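Local coordinates for neck appendage protein (Bacillus phage GA-1, PDB 3GUD) that forms part of the phage neck appendage and carries at its C-terminal end an intramolecular chaperone domain that mediates triple-beta-helix folding, at the interface of chains A and B. Coordinates in Å, arbitrary orientation; residue numbers count along the deposited sequence, not the author numbering. Chains: chain A/B, Neck appendage protein.

The interface of chains A and B. Residues chain A 25, 45, 109; chain B 12, 107, 110-111, 114.
A:Phe25 lies between B:Arg114 and B:Trp107 and is the main apolar anchor of this patch, burying 97 Å² against chain B. It comes from a loop just ahead of strand 26-30, whereas B:Trp107, B:Met110, B:Ala111 and B:Arg114 all project from helix 102-120 of chain B. The side chain of B:Arg114, extended from CG to NE, passes the CE2/CZ rim of the phenyl ring and brings the guanidinium over one face, its CZ offset toward the rim. B:Arg114 NE sits above that face, 3.6 Å from the centroid of the A:Phe25 ring, in a cation-pi contact; ring and guanidinium planes are 32° apart. The six-membered ring of B:Trp107 meets A:Phe25 edge-to-face, the planes turned by 58°, with A:Phe25 CE1 3.9 Å from B:Trp107 CZ3. With CG beside the backbone N, the phenyl ring reaches across to the helix, and A:Phe25 CD2 lies 3.5 Å from B:Ala111 CA. Near the root of the side chain, B:Ile12 CD1 packs against A:Phe25 CB at 3.8 Å. A:Glu109, on helix 102-120 of its own chain, fixes the arginine from the edge. Its OE2 accepts a hydrogen bond from B:Arg114 NE (3.2 Å), which doubles as a salt bridge. The acceptor lies close to the guanidinium plane, while the donor approaches on the syn side, 30° out of the carboxylate plane. The ion pair probably steadies the guanidinium over the phenyl ring. A bend at chi2 turns this carboxylate toward the arginine, and A:Glu109 CG lies 3.5 Å from B:Met110 SD. The ion pair links the C-terminal helices of the two subunits, while A:Phe25 fastens a loop of chain A onto the helix of chain B; together they probably help hold the trimeric chaperone with its three-helix bundle.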
# COMPACT_ATOMS: atom_id res chain seq x y z
N PHE A 25 -8.03 6.18 -13.91
CA PHE A 25 -8.60 5.80 -12.62
C PHE A 25 -10.14 5.70 -12.71
O PHE A 25 -10.78 6.54 -13.35
CB PHE A 25 -8.23 6.82 -11.53
CG PHE A 25 -6.77 6.88 -11.21
CD1 PHE A 25 -5.93 5.81 -11.46
CD2 PHE A 25 -6.23 8.02 -10.61
CE1 PHE A 25 -4.59 5.87 -11.15
CE2 PHE A 25 -4.89 8.10 -10.30
CZ PHE A 25 -4.06 7.03 -10.57
N PHE A 45 -12.10 2.65 -5.39
CA PHE A 45 -11.41 3.47 -6.37
C PHE A 45 -10.13 2.78 -6.79
O PHE A 45 -9.43 2.21 -5.95
CB PHE A 45 -11.07 4.85 -5.79
CG PHE A 45 -12.19 5.48 -5.00
CD1 PHE A 45 -11.97 5.98 -3.73
CD2 PHE A 45 -13.47 5.57 -5.53
CE1 PHE A 45 -13.00 6.56 -3.01
CE2 PHE A 45 -14.49 6.15 -4.80
CZ PHE A 45 -14.25 6.65 -3.54
N GLU A 109 2.73 5.56 -10.42
CA GLU A 109 1.82 6.70 -10.39
C GLU A 109 2.49 7.91 -9.76
O GLU A 109 2.45 9.00 -10.31
CB GLU A 109 0.52 6.36 -9.66
CG GLU A 109 -0.36 7.57 -9.37
CD GLU A 109 -0.91 8.23 -10.63
OE1 GLU A 109 -0.93 7.59 -11.70
OE2 GLU A 109 -1.32 9.41 -10.55
N ILE B 12 -14.19 8.77 -11.48
CA ILE B 12 -14.42 9.02 -10.06
C ILE B 12 -15.29 10.26 -9.78
O ILE B 12 -14.99 11.37 -10.23
CB ILE B 12 -13.07 9.09 -9.29
CG1 ILE B 12 -12.33 7.75 -9.42
CG2 ILE B 12 -13.29 9.48 -7.82
CD1 ILE B 12 -10.88 7.81 -9.06
N TRP B 107 -5.37 5.61 -3.31
CA TRP B 107 -6.01 5.73 -4.61
C TRP B 107 -6.70 7.11 -4.75
O TRP B 107 -6.34 7.91 -5.61
CB TRP B 107 -7.04 4.61 -4.83
CG TRP B 107 -6.53 3.30 -5.44
CD1 TRP B 107 -6.96 2.04 -5.11
CD2 TRP B 107 -5.54 3.13 -6.47
NE1 TRP B 107 -6.29 1.10 -5.87
CE2 TRP B 107 -5.42 1.75 -6.71
CE3 TRP B 107 -4.73 4.01 -7.21
CZ2 TRP B 107 -4.52 1.22 -7.66
CZ3 TRP B 107 -3.84 3.49 -8.15
CH2 TRP B 107 -3.74 2.11 -8.37
N MET B 110 -4.39 9.99 -4.94
CA MET B 110 -3.71 10.12 -6.22
C MET B 110 -4.63 10.50 -7.39
O MET B 110 -4.19 11.15 -8.33
CB MET B 110 -2.96 8.84 -6.54
CG MET B 110 -1.82 8.62 -5.57
SD MET B 110 -0.89 7.16 -5.96
CE MET B 110 -2.21 5.99 -6.15
N ALA B 111 -5.89 10.10 -7.32
CA ALA B 111 -6.89 10.55 -8.30
C ALA B 111 -7.16 12.04 -8.12
O ALA B 111 -7.40 12.76 -9.10
CB ALA B 111 -8.18 9.76 -8.15
N ARG B 114 -4.26 13.93 -9.41
CA ARG B 114 -4.28 13.88 -10.86
C ARG B 114 -5.11 15.02 -11.41
O ARG B 114 -4.70 15.69 -12.35
CB ARG B 114 -4.88 12.56 -11.33
CG ARG B 114 -3.88 11.64 -11.95
CD ARG B 114 -4.45 10.27 -12.00
NE ARG B 114 -3.59 9.37 -12.76
CZ ARG B 114 -3.96 8.73 -13.87
NH1 ARG B 114 -5.19 8.88 -14.35
NH2 ARG B 114 -3.10 7.93 -14.50